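Local coordinates for protein eukaryotic initiation factor 4F subunit p150 (PDB 2VSO) that helps assemble the translation machinery at the mRNA cap as a component of eIF4F, represented here by its middle, eIF4A-binding domain, at residues 44-49 with 53-58; 83-88 with 94-99; 139-144 with 198-203; 168-173 with 210-215. All blocks are in the same frame, centred on the assembly; numbering follows the deposited sequence.

Interaction 1: 44-49 with 53-58; sequences LNKLTL and DAISSE
Leu47 and Ile55 meet methyl to methyl where the chain passes from helix 33-45 toward helix 52-64. Their side chains approach at a slant, and the contact falls between one branch of each: Leu47 CD1 lies 3.8 Å from Ile55 CG2. On Leu47 the branch point CG stands opposite the backbone N (chi1 -172°), which brings the end of the side chain nearer the helix although the bond to CB itself starts neither toward nor away from it. The bond from Ile55 CA to CB is directed toward the turn, and the CG2 branch meets Leu47. Lys46 and Ile55 cross at about a right angle, but their exact approach is doubtful. The polar end of Lys46 leads away, its NZ hydrogen-bonded to the backbone of another protein chain. A beta-branched residue suits this place because its CB carries a methyl, CG2, in addition to the longer branch. An alanine here would remove that methyl and probably leave Leu47 CD1 without its apolar partner on this helix. Ile55 also touches Leu43, and such apolar packing across a short turn between successive helices is characteristic of the all-helical, HEAT-type MIF4G domain.

Interaction 2: 83-88 with 94-99; sequences FLKACD and SMYAQL
Tyr96 reaches from helix 93-106 and lays its ring against the backbone and side chains of Ala86 and Lys85 on helix 73-88. Near the root of the ring, Tyr96 CD2 lies 3.7 Å from Ala86 CA, and Tyr96 CB is 4.0 Å from Ala86 CB. Alanine suits this place, since its single methyl lets the two backbones come close: the CA atoms of Ala86 and Tyr96 are 6.1 Å apart. Ala86 N sits over one face of the ring. Lys85 CB also stands above the ring plane, by 4.2 Å and displaced toward the rim. Farther out the lysine chain slants past the phenol end, with Lys85 CD 3.7 Å from Tyr96 CZ. The chain is bent at chi2 (-70°) as it passes the phenol end, and again at chi4 (92°), which sets the direction of NZ.

The two helices succeed one another in the chain across a short turn, and their close packing is part of the helical stack of the MIF4G domain, which has the HEAT-type architecture.

In the next shell, Glu89 in that turn takes a hydrogen bond with Tyr96 OH through OE2, fixing the far end of the ring. Its OE1 makes only a long, weak ion pair with Lys85 NZ, whose stronger partner is Asn45 OD1. Tyr96 OH also has a weak hydrogen bond to Leu44 O of helix 33-45. Farther round, Phe179 of helix 163-185 packs on Ala86, bringing a third helix against this pair.

Interaction 3: 139-144 with 198-203; sequences KGWTDK and FRRLMK
A loop residue laid on a helix side chain joins two elements of the MIF4G domain here: Trp141, just after helix 122-139, packs against Arg200 of helix 191-206. Gly140, with a positive phi (77°) that glycine adopts readily, marks where the chain leaves its helical path. Arg200 passes over one face of the indole, the two side chains running in opposite directions after the arginine bends at chi2 (67°). Its CG lies 4.0 Å from Trp141 CH2, on the benzene part, and its NE stands 4.2 Å above the ring plane toward the rim. The guanidinium is tilted steeply, 74° from the indole plane, and is therefore not stacked; Arg200 CZ is 5.1 Å from the centroid of the five-membered ring, a long cation-pi approach that is at most weakly attractive. Leu174 and Val177 of helix 163-185 also touch the indole. Replacing Arg200 by serine would probably strip this indole face of its aliphatic cover and its nearby charge. The chemistry is thus chiefly methylene-to-ring packing, with the cation adding little, and arginine fits because it supplies both apolar stem and charged end at a partly exposed place.

Interaction 4: 168-173 with 210-215; sequences SAKRRG and SEETLE
One hydrogen bond joins helix 163-185 to the start of helix 211-228: Lys170 NZ donates to Ser210 OG at 2.6 Å. The lysine reaches this far because its chain is fully extended, with CG opposite the backbone N (chi1 178°), and it bridges the two helices, whose nearest CA atoms, those of Lys170 and Thr213, are 9.1 Å apart. Ser210 occupies the N-cap position of helix 211-228, and its OG, hydrogen-bonded also to Asp143 OD1, lies between the lysine and that carboxylate. A small hydroxyl residue suits such a place, able to accept from one partner and donate to the other. The carbonyl O of Asp143 is a further acceptor for Lys170 NZ.

Electrostatic pairing is looser. Glu212 OE1 lies 3.8 Å from Lys170 NZ, a long salt bridge, with the two extended chains crossing at a slant.

Van der Waals contact accompanies both. Glu212 CB comes within 4.1 Å of Lys170 CE, and Thr213 OG1 is 4.0 Å from the same CE, while the lysine stem is touched by Trp141 of the loop.

Chemically, the ammonium group of a buried lysine is brought to the N-terminal end of helix 211-228, where the helix dipole would be expected to disfavour a cation. Glu212 and Asp143 probably offset this, and the hydroxyl and carbonyl oxygens solvate the group, so several oxygen atoms pay for the charge.

The four contacts follow the helical domain from one flank to the other: the centres of interactions 1 and 3 are 32 Å apart, on opposite sides of the chain's centre. Interactions 1 and 2 join directly, Asn45 OD1 lying 2.6 Å from Lys85 NZ. Interaction 2 is tied to interaction 4 by charge, since Asp88 OD2 forms salt bridges with Arg172 NE (2.8 Å) and Arg171 NH2 (2.9 Å). Interactions 3 and 4 have centres only 9 Å apart, and Asp143 OD1 meets Ser210 OG at 2.5 Å. Another protein chain of the assembly comes within reach of interactions 1 and 2, whereas interactions 3 and 4 are internal to this domain.

Interaction 1: 44-49 with 53-58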
loop_
_atom_site.group_PDB
_atom_site.type_symbol
_atom_site.label_atom_id
_atom_site.label_comp_id
_atom_site.label_asym_id
_atom_site.label_seq_id
_atom_site.Cartn_x
_atom_site.Cartn_y
_atom_site.Cartn_z
ATOM N N LEU C 44 5.754 -14.924 -14.464
ATOM C CA LEU C 44 6.170 -13.749 -13.711
ATOM C C LEU C 44 5.008 -13.154 -12.888
ATOM O O LEU C 44 5.229 -12.566 -11.830
ATOM C CB LEU C 44 6.790 -12.713 -14.639
ATOM C CG LEU C 44 8.215 -13.071 -15.072
ATOM C CD1 LEU C 44 8.830 -11.955 -15.890
ATOM C CD2 LEU C 44 9.100 -13.389 -13.872
ATOM N N ASN C 45 3.783 -13.327 -13.380
ATOM C CA ASN C 45 2.580 -12.877 -12.682
ATOM C C ASN C 45 2.288 -13.740 -11.464
ATOM O O ASN C 45 1.611 -13.305 -10.539
ATOM C CB ASN C 45 1.354 -12.924 -13.605
ATOM C CG ASN C 45 1.326 -11.790 -14.610
ATOM O OD1 ASN C 45 1.861 -10.696 -14.365
ATOM N ND2 ASN C 45 0.700 -12.050 -15.757
ATOM N N LYS C 46 2.791 -14.970 -11.479
ATOM C CA LYS C 46 2.536 -15.937 -10.412
ATOM C C LYS C 46 3.627 -15.924 -9.352
ATOM O O LYS C 46 3.491 -16.562 -8.310
ATOM C CB LYS C 46 2.452 -17.356 -10.983
ATOM C CG LYS C 46 1.372 -17.567 -11.969
ATOM C CD LYS C 46 1.320 -19.025 -12.410
ATOM C CE LYS C 46 0.004 -19.315 -13.106
ATOM N NZ LYS C 46 -0.023 -20.667 -13.679
ATOM N N LEU C 47 4.715 -15.218 -9.624
ATOM C CA LEU C 47 5.850 -15.217 -8.712
ATOM C C LEU C 47 5.502 -14.561 -7.383
ATOM O O LEU C 47 5.311 -13.348 -7.305
ATOM C CB LEU C 47 7.064 -14.524 -9.331
ATOM C CG LEU C 47 8.320 -14.689 -8.474
ATOM C CD1 LEU C 47 8.794 -16.134 -8.489
ATOM C CD2 LEU C 47 9.433 -13.751 -8.923
ATOM N N THR C 48 5.407 -15.374 -6.339
ATOM C CA THR C 48 5.277 -14.854 -4.984
ATOM C C THR C 48 6.306 -15.527 -4.094
ATOM O O THR C 48 7.000 -16.455 -4.509
ATOM C CB THR C 48 3.886 -15.098 -4.412
ATOM O OG1 THR C 48 3.680 -16.504 -4.234
ATOM C CG2 THR C 48 2.837 -14.553 -5.354
ATOM N N LEU C 49 6.406 -15.061 -2.863
ATOM C CA LEU C 49 7.337 -15.667 -1.938
ATOM C C LEU C 49 6.924 -17.113 -1.694
ATOM O O LEU C 49 7.746 -18.024 -1.737
ATOM C CB LEU C 49 7.356 -14.893 -0.630
ATOM C CG LEU C 49 8.426 -15.372 0.342
ATOM C CD1 LEU C 49 9.758 -15.528 -0.381
ATOM C CD2 LEU C 49 8.539 -14.413 1.519
ATOM N N ASP C 53 9.944 -21.258 -5.190
ATOM C CA ASP C 53 10.778 -22.345 -5.685
ATOM C C ASP C 53 10.106 -23.085 -6.838
ATOM O O ASP C 53 10.753 -23.417 -7.833
ATOM C CB ASP C 53 11.153 -23.295 -4.553
ATOM C CG ASP C 53 12.055 -22.640 -3.523
ATOM O OD1 ASP C 53 13.091 -22.064 -3.926
ATOM O OD2 ASP C 53 11.726 -22.704 -2.316
ATOM N N ALA C 54 8.805 -23.322 -6.710
ATOM C CA ALA C 54 8.047 -23.943 -7.783
ATOM C C ALA C 54 8.110 -23.124 -9.071
ATOM O O ALA C 54 8.247 -23.679 -10.162
ATOM C CB ALA C 54 6.599 -24.159 -7.364
ATOM N N ILE C 55 8.011 -21.802 -8.949
ATOM C CA ILE C 55 7.885 -20.956 -10.134
ATOM C C ILE C 55 9.216 -20.411 -10.680
ATOM O O ILE C 55 9.354 -20.149 -11.879
ATOM C CB ILE C 55 6.818 -19.865 -9.933
ATOM C CG1 ILE C 55 5.464 -20.423 -10.333
ATOM C CG2 ILE C 55 7.094 -18.644 -10.787
ATOM C CD1 ILE C 55 4.341 -19.513 -9.995
ATOM N N SER C 56 10.205 -20.265 -9.816
ATOM C CA SER C 56 11.535 -19.974 -10.308
ATOM C C SER C 56 12.155 -21.247 -10.929
ATOM O O SER C 56 13.140 -21.181 -11.672
ATOM C CB SER C 56 12.412 -19.404 -9.201
ATOM O OG SER C 56 12.640 -20.386 -8.211
ATOM N N SER C 57 11.566 -22.404 -10.639
ATOM C CA SER C 57 12.031 -23.649 -11.240
ATOM C C SER C 57 11.473 -23.751 -12.646
ATOM O O SER C 57 12.138 -24.232 -13.566
ATOM C CB SER C 57 11.587 -24.861 -10.428
ATOM O OG SER C 57 10.421 -25.438 -10.987
ATOM N N GLU C 58 10.239 -23.298 -12.819
ATOM C CA GLU C 58 9.634 -23.347 -14.139
ATOM C C GLU C 58 10.221 -22.296 -15.078
ATOM O O GLU C 58 10.406 -22.551 -16.265
ATOM C CB GLU C 58 8.116 -23.246 -14.037
ATOM C CG GLU C 58 7.541 -24.292 -13.095
ATOM C CD GLU C 58 6.172 -24.771 -13.512
ATOM O OE1 GLU C 58 5.724 -25.808 -12.977
ATOM O OE2 GLU C 58 5.553 -24.116 -14.378
#

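Interaction 2: 83-88 with 94-99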
loop_
_atom_site.group_PDB
_atom_site.type_symbol
_atom_site.label_atom_id
_atom_site.label_comp_id
_atom_site.label_asym_id
_atom_site.label_seq_id
_atom_site.Cartn_x
_atom_site.Cartn_y
_atom_site.Cartn_z
ATOM N N PHE C 83 13.632 -8.289 -16.362
ATOM C CA PHE C 83 13.924 -6.870 -16.170
ATOM C C PHE C 83 12.705 -5.997 -16.414
ATOM O O PHE C 83 12.425 -5.078 -15.644
ATOM C CB PHE C 83 15.072 -6.403 -17.057
ATOM C CG PHE C 83 16.421 -6.551 -16.431
ATOM C CD1 PHE C 83 17.186 -5.436 -16.130
ATOM C CD2 PHE C 83 16.936 -7.805 -16.142
ATOM C CE1 PHE C 83 18.447 -5.570 -15.565
ATOM C CE2 PHE C 83 18.190 -7.940 -15.561
ATOM C CZ PHE C 83 18.942 -6.821 -15.269
ATOM N N LEU C 84 11.981 -6.272 -17.490
ATOM C CA LEU C 84 10.771 -5.512 -17.775
ATOM C C LEU C 84 9.771 -5.650 -16.614
ATOM O O LEU C 84 9.163 -4.667 -16.197
ATOM C CB LEU C 84 10.161 -5.949 -19.111
ATOM C CG LEU C 84 11.045 -5.699 -20.344
ATOM C CD1 LEU C 84 10.431 -6.290 -21.593
ATOM C CD2 LEU C 84 11.308 -4.227 -20.553
ATOM N N LYS C 85 9.622 -6.863 -16.087
ATOM C CA LYS C 85 8.774 -7.111 -14.926
ATOM C C LYS C 85 9.296 -6.377 -13.701
ATOM O O LYS C 85 8.546 -5.686 -13.024
ATOM C CB LYS C 85 8.693 -8.605 -14.603
ATOM C CG LYS C 85 7.284 -9.208 -14.696
ATOM C CD LYS C 85 6.400 -8.701 -13.573
ATOM C CE LYS C 85 4.933 -8.702 -13.943
ATOM N NZ LYS C 85 4.234 -9.955 -13.561
ATOM N N ALA C 86 10.583 -6.532 -13.420
ATOM C CA ALA C 86 11.174 -5.940 -12.229
ATOM C C ALA C 86 11.024 -4.420 -12.211
ATOM O O ALA C 86 10.761 -3.829 -11.165
ATOM C CB ALA C 86 12.647 -6.347 -12.100
ATOM N N CYS C 87 11.195 -3.806 -13.377
ATOM C CA CYS C 87 11.137 -2.354 -13.534
ATOM C C CYS C 87 9.727 -1.773 -13.371
ATOM O O CYS C 87 9.585 -0.586 -13.084
ATOM C CB CYS C 87 11.693 -1.963 -14.912
ATOM S SG CYS C 87 13.460 -2.314 -15.111
ATOM N N ASP C 88 8.694 -2.597 -13.564
ATOM C CA ASP C 88 7.300 -2.142 -13.449
ATOM C C ASP C 88 6.641 -2.547 -12.126
ATOM O O ASP C 88 5.548 -2.083 -11.792
ATOM C CB ASP C 88 6.454 -2.702 -14.595
ATOM C CG ASP C 88 6.793 -2.082 -15.924
ATOM O OD1 ASP C 88 6.888 -2.828 -16.918
ATOM O OD2 ASP C 88 6.970 -0.848 -15.977
ATOM N N SER C 94 13.132 -7.313 -5.489
ATOM C CA SER C 94 14.162 -8.051 -4.754
ATOM C C SER C 94 13.932 -9.548 -4.862
ATOM O O SER C 94 14.860 -10.355 -4.776
ATOM C CB SER C 94 14.198 -7.624 -3.281
ATOM O OG SER C 94 13.130 -8.223 -2.574
ATOM N N MET C 95 12.672 -9.898 -5.048
ATOM C CA MET C 95 12.247 -11.266 -5.319
ATOM C C MET C 95 12.611 -11.635 -6.764
ATOM O O MET C 95 13.044 -12.747 -7.048
ATOM C CB MET C 95 10.738 -11.368 -5.101
ATOM C CG MET C 95 10.133 -12.717 -5.349
ATOM S SD MET C 95 8.342 -12.503 -5.334
ATOM C CE MET C 95 8.108 -11.947 -3.655
ATOM N N TYR C 96 12.445 -10.683 -7.676
ATOM C CA TYR C 96 12.870 -10.874 -9.051
ATOM C C TYR C 96 14.380 -10.961 -9.101
ATOM O O TYR C 96 14.948 -11.737 -9.871
ATOM C CB TYR C 96 12.397 -9.716 -9.913
ATOM C CG TYR C 96 10.913 -9.701 -10.126
ATOM C CD1 TYR C 96 10.261 -10.806 -10.635
ATOM C CD2 TYR C 96 10.158 -8.584 -9.808
ATOM C CE1 TYR C 96 8.891 -10.797 -10.830
ATOM C CE2 TYR C 96 8.797 -8.564 -10.012
ATOM C CZ TYR C 96 8.171 -9.669 -10.523
ATOM O OH TYR C 96 6.811 -9.653 -10.716
ATOM N N ALA C 97 15.023 -10.157 -8.263
ATOM C CA ALA C 97 16.466 -10.163 -8.154
ATOM C C ALA C 97 16.940 -11.527 -7.650
ATOM O O ALA C 97 18.019 -11.982 -8.007
ATOM C CB ALA C 97 16.930 -9.032 -7.251
ATOM N N GLN C 98 16.114 -12.196 -6.849
ATOM C CA GLN C 98 16.443 -13.538 -6.407
ATOM C C GLN C 98 16.259 -14.551 -7.531
ATOM O O GLN C 98 17.030 -15.507 -7.656
ATOM C CB GLN C 98 15.584 -13.940 -5.221
ATOM C CG GLN C 98 16.181 -13.576 -3.880
ATOM C CD GLN C 98 15.212 -13.788 -2.738
ATOM O OE1 GLN C 98 14.451 -14.762 -2.720
ATOM N NE2 GLN C 98 15.231 -12.875 -1.776
ATOM N N LEU C 99 15.221 -14.342 -8.336
ATOM C CA LEU C 99 14.937 -15.211 -9.462
ATOM C C LEU C 99 16.154 -15.283 -10.366
ATOM O O LEU C 99 16.493 -16.336 -10.873
ATOM C CB LEU C 99 13.756 -14.673 -10.256
ATOM C CG LEU C 99 13.386 -15.529 -11.469
ATOM C CD1 LEU C 99 13.208 -16.949 -11.015
ATOM C CD2 LEU C 99 12.103 -15.021 -12.119
#

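Interaction 3: 139-144 with 198-203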
loop_
_atom_site.group_PDB
_atom_site.type_symbol
_atom_site.label_atom_id
_atom_site.label_comp_id
_atom_site.label_asym_id
_atom_site.label_seq_id
_atom_site.Cartn_x
_atom_site.Cartn_y
_atom_site.Cartn_z
ATOM N N LYS C 139 18.671 3.619 -22.673
ATOM C CA LYS C 139 17.403 4.248 -23.058
ATOM C C LYS C 139 17.167 5.569 -22.323
ATOM O O LYS C 139 16.711 6.547 -22.917
ATOM C CB LYS C 139 16.222 3.309 -22.804
ATOM C CG LYS C 139 16.354 1.936 -23.441
ATOM C CD LYS C 139 15.028 1.210 -23.371
ATOM C CE LYS C 139 15.166 -0.260 -23.685
ATOM N NZ LYS C 139 13.891 -0.995 -23.410
ATOM N N GLY C 140 17.460 5.584 -21.024
ATOM C CA GLY C 140 17.413 6.809 -20.241
ATOM C C GLY C 140 16.024 7.284 -19.859
ATOM O O GLY C 140 15.035 6.574 -20.042
ATOM N N TRP C 141 15.956 8.495 -19.317
ATOM C CA TRP C 141 14.699 9.072 -18.847
ATOM C C TRP C 141 14.953 10.480 -18.303
ATOM O O TRP C 141 16.107 10.861 -18.100
ATOM C CB TRP C 141 14.043 8.166 -17.789
ATOM C CG TRP C 141 14.712 8.168 -16.433
ATOM C CD1 TRP C 141 14.441 9.009 -15.389
ATOM C CD2 TRP C 141 15.738 7.276 -15.970
ATOM N NE1 TRP C 141 15.246 8.708 -14.318
ATOM C CE2 TRP C 141 16.051 7.651 -14.648
ATOM C CE3 TRP C 141 16.432 6.207 -16.552
ATOM C CZ2 TRP C 141 17.029 6.998 -13.897
ATOM C CZ3 TRP C 141 17.394 5.555 -15.799
ATOM C CH2 TRP C 141 17.678 5.951 -14.479
ATOM N N THR C 142 13.890 11.262 -18.097
ATOM C CA THR C 142 14.042 12.605 -17.527
ATOM C C THR C 142 13.468 12.694 -16.113
ATOM O O THR C 142 12.453 12.068 -15.804
ATOM C CB THR C 142 13.407 13.717 -18.417
ATOM O OG1 THR C 142 12.010 13.461 -18.600
ATOM C CG2 THR C 142 14.100 13.798 -19.782
ATOM N N ASP C 143 14.126 13.469 -15.256
ATOM C CA ASP C 143 13.647 13.654 -13.891
ATOM C C ASP C 143 12.458 14.616 -13.818
ATOM O O ASP C 143 11.454 14.323 -13.167
ATOM C CB ASP C 143 14.771 14.142 -12.975
ATOM C CG ASP C 143 14.304 14.344 -11.546
ATOM O OD1 ASP C 143 13.366 13.630 -11.130
ATOM O OD2 ASP C 143 14.865 15.213 -10.844
ATOM N N LYS C 144 12.582 15.762 -14.482
ATOM C CA LYS C 144 11.537 16.774 -14.440
ATOM C C LYS C 144 10.405 16.442 -15.390
ATOM O O LYS C 144 10.626 16.237 -16.584
ATOM C CB LYS C 144 12.105 18.157 -14.763
ATOM C CG LYS C 144 12.973 18.741 -13.657
ATOM C CD LYS C 144 13.284 20.208 -13.911
ATOM C CE LYS C 144 14.030 20.400 -15.219
ATOM N NZ LYS C 144 14.509 21.801 -15.367
ATOM N N PHE C 198 24.720 5.554 -9.583
ATOM C CA PHE C 198 24.916 6.733 -8.742
ATOM C C PHE C 198 25.298 7.946 -9.579
ATOM O O PHE C 198 24.895 9.065 -9.290
ATOM C CB PHE C 198 25.983 6.472 -7.676
ATOM C CG PHE C 198 25.487 5.661 -6.496
ATOM C CD1 PHE C 198 26.060 4.439 -6.188
ATOM C CD2 PHE C 198 24.456 6.132 -5.691
ATOM C CE1 PHE C 198 25.613 3.700 -5.111
ATOM C CE2 PHE C 198 23.999 5.393 -4.604
ATOM C CZ PHE C 198 24.582 4.180 -4.311
ATOM N N ARG C 199 26.077 7.706 -10.626
ATOM C CA ARG C 199 26.496 8.743 -11.555
ATOM C C ARG C 199 25.283 9.437 -12.175
ATOM O O ARG C 199 25.244 10.656 -12.297
ATOM C CB ARG C 199 27.352 8.108 -12.643
ATOM C CG ARG C 199 28.380 9.014 -13.299
ATOM C CD ARG C 199 29.178 8.215 -14.339
ATOM N NE ARG C 199 30.073 9.049 -15.135
ATOM C CZ ARG C 199 31.321 9.344 -14.787
ATOM N NH1 ARG C 199 31.822 8.876 -13.652
ATOM N NH2 ARG C 199 32.066 10.110 -15.572
ATOM N N ARG C 200 24.288 8.646 -12.556
ATOM C CA ARG C 200 23.074 9.161 -13.177
ATOM C C ARG C 200 22.206 9.910 -12.186
ATOM O O ARG C 200 21.633 10.947 -12.522
ATOM C CB ARG C 200 22.278 8.009 -13.800
ATOM C CG ARG C 200 20.880 8.373 -14.270
ATOM C CD ARG C 200 20.888 9.329 -15.453
ATOM N NE ARG C 200 19.566 9.917 -15.676
ATOM C CZ ARG C 200 19.323 10.927 -16.507
ATOM N NH1 ARG C 200 20.312 11.476 -17.203
ATOM N NH2 ARG C 200 18.089 11.393 -16.637
ATOM N N LEU C 201 22.110 9.369 -10.969
ATOM C CA LEU C 201 21.293 9.947 -9.892
ATOM C C LEU C 201 21.887 11.246 -9.372
ATOM O O LEU C 201 21.164 12.200 -9.116
ATOM C CB LEU C 201 21.120 8.955 -8.741
ATOM C CG LEU C 201 20.312 7.698 -9.051
ATOM C CD1 LEU C 201 20.536 6.671 -7.980
ATOM C CD2 LEU C 201 18.827 7.996 -9.241
ATOM N N MET C 202 23.207 11.278 -9.216
ATOM C CA MET C 202 23.891 12.495 -8.807
ATOM C C MET C 202 23.657 13.624 -9.806
ATOM O O MET C 202 23.594 14.790 -9.440
ATOM C CB MET C 202 25.385 12.248 -8.638
ATOM C CG MET C 202 25.746 11.282 -7.523
ATOM S SD MET C 202 27.527 11.174 -7.272
ATOM C CE MET C 202 28.013 10.455 -8.840
ATOM N N LYS C 203 23.522 13.269 -11.072
ATOM C CA LYS C 203 23.286 14.256 -12.112
ATOM C C LYS C 203 21.949 14.964 -11.866
ATOM O O LYS C 203 21.858 16.179 -11.977
ATOM C CB LYS C 203 23.308 13.578 -13.488
ATOM C CG LYS C 203 23.897 14.420 -14.620
ATOM C CD LYS C 203 22.846 15.283 -15.306
ATOM C CE LYS C 203 23.458 16.101 -16.433
ATOM N NZ LYS C 203 22.522 17.150 -16.925
#

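Interaction 4: 168-173 with 210-215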
loop_
_atom_site.group_PDB
_atom_site.type_symbol
_atom_site.label_atom_id
_atom_site.label_comp_id
_atom_site.label_asym_id
_atom_site.label_seq_id
_atom_site.Cartn_x
_atom_site.Cartn_y
_atom_site.Cartn_z
ATOM N N SER C 168 5.767 7.112 -16.992
ATOM C CA SER C 168 6.132 5.702 -17.010
ATOM C C SER C 168 7.614 5.502 -17.350
ATOM O O SER C 168 8.251 4.557 -16.883
ATOM C CB SER C 168 5.248 4.952 -18.002
ATOM O OG SER C 168 3.884 5.130 -17.671
ATOM N N ALA C 169 8.150 6.401 -18.166
ATOM C CA ALA C 169 9.570 6.428 -18.449
ATOM C C ALA C 169 10.426 6.646 -17.204
ATOM O O ALA C 169 11.480 6.023 -17.044
ATOM C CB ALA C 169 9.861 7.495 -19.460
ATOM N N LYS C 170 9.989 7.543 -16.332
ATOM C CA LYS C 170 10.749 7.841 -15.129
ATOM C C LYS C 170 10.497 6.719 -14.144
ATOM O O LYS C 170 11.422 6.141 -13.581
ATOM C CB LYS C 170 10.322 9.187 -14.541
ATOM C CG LYS C 170 11.029 9.574 -13.261
ATOM C CD LYS C 170 10.623 10.970 -12.823
ATOM C CE LYS C 170 11.165 11.303 -11.456
ATOM N NZ LYS C 170 10.393 12.413 -10.843
ATOM N N ARG C 171 9.232 6.391 -13.961
ATOM C CA ARG C 171 8.870 5.335 -13.041
ATOM C C ARG C 171 9.716 4.088 -13.351
ATOM O O ARG C 171 10.356 3.516 -12.464
ATOM C CB ARG C 171 7.364 5.073 -13.123
ATOM C CG ARG C 171 6.906 3.802 -12.467
ATOM C CD ARG C 171 5.448 3.516 -12.781
ATOM N NE ARG C 171 5.271 2.961 -14.121
ATOM C CZ ARG C 171 5.220 1.659 -14.394
ATOM N NH1 ARG C 171 5.329 0.764 -13.419
ATOM N NH2 ARG C 171 5.057 1.251 -15.646
ATOM N N ARG C 172 9.754 3.701 -14.623
ATOM C CA ARG C 172 10.459 2.490 -15.041
ATOM C C ARG C 172 11.972 2.616 -14.918
ATOM O O ARG C 172 12.646 1.672 -14.531
ATOM C CB ARG C 172 10.068 2.097 -16.466
ATOM C CG ARG C 172 8.647 1.578 -16.574
ATOM C CD ARG C 172 8.261 1.292 -18.009
ATOM N NE ARG C 172 6.862 0.891 -18.120
ATOM C CZ ARG C 172 6.243 0.669 -19.275
ATOM N NH1 ARG C 172 6.905 0.815 -20.417
ATOM N NH2 ARG C 172 4.968 0.306 -19.292
ATOM N N GLY C 173 12.508 3.782 -15.249
ATOM C CA GLY C 173 13.920 4.030 -15.023
ATOM C C GLY C 173 14.286 3.865 -13.556
ATOM O O GLY C 173 15.215 3.130 -13.225
ATOM N N SER C 210 13.574 15.921 -8.023
ATOM C CA SER C 210 12.187 15.654 -7.677
ATOM C C SER C 210 12.154 14.733 -6.466
ATOM O O SER C 210 13.166 14.148 -6.097
ATOM C CB SER C 210 11.440 15.026 -8.853
ATOM O OG SER C 210 11.893 13.706 -9.098
ATOM N N GLU C 211 10.997 14.603 -5.836
ATOM C CA GLU C 211 10.924 13.801 -4.627
ATOM C C GLU C 211 11.024 12.292 -4.884
ATOM O O GLU C 211 11.527 11.550 -4.045
ATOM C CB GLU C 211 9.696 14.177 -3.793
ATOM C CG GLU C 211 9.899 15.504 -3.073
ATOM C CD GLU C 211 8.877 15.768 -1.988
ATOM O OE1 GLU C 211 7.864 15.037 -1.925
ATOM O OE2 GLU C 211 9.095 16.718 -1.203
ATOM N N GLU C 212 10.567 11.841 -6.046
ATOM C CA GLU C 212 10.722 10.441 -6.425
ATOM C C GLU C 212 12.198 10.054 -6.584
ATOM O O GLU C 212 12.606 8.962 -6.201
ATOM C CB GLU C 212 9.965 10.140 -7.717
ATOM C CG GLU C 212 8.551 10.686 -7.751
ATOM C CD GLU C 212 7.819 10.260 -8.999
ATOM O OE1 GLU C 212 8.383 9.438 -9.755
ATOM O OE2 GLU C 212 6.690 10.745 -9.225
ATOM N N THR C 213 12.994 10.957 -7.147
ATOM C CA THR C 213 14.417 10.706 -7.337
ATOM C C THR C 213 15.155 10.588 -6.009
ATOM O O THR C 213 15.926 9.651 -5.801
ATOM C CB THR C 213 15.065 11.793 -8.221
ATOM O OG1 THR C 213 14.670 11.584 -9.580
ATOM C CG2 THR C 213 16.562 11.724 -8.142
ATOM N N LEU C 214 14.901 11.546 -5.121
ATOM C CA LEU C 214 15.461 11.562 -3.769
ATOM C C LEU C 214 15.060 10.325 -2.981
ATOM O O LEU C 214 15.865 9.740 -2.266
ATOM C CB LEU C 214 14.954 12.791 -3.026
ATOM C CG LEU C 214 15.528 14.126 -3.458
ATOM C CD1 LEU C 214 14.579 15.225 -3.053
ATOM C CD2 LEU C 214 16.909 14.300 -2.841
ATOM N N GLU C 215 13.791 9.971 -3.090
ATOM C CA GLU C 215 13.268 8.735 -2.538
ATOM C C GLU C 215 14.127 7.571 -3.017
ATOM O O GLU C 215 14.526 6.709 -2.242
ATOM C CB GLU C 215 11.837 8.537 -3.035
ATOM C CG GLU C 215 11.058 7.492 -2.287
ATOM C CD GLU C 215 10.488 8.031 -0.996
ATOM O OE1 GLU C 215 10.745 7.414 0.061
ATOM O OE2 GLU C 215 9.795 9.074 -1.045
#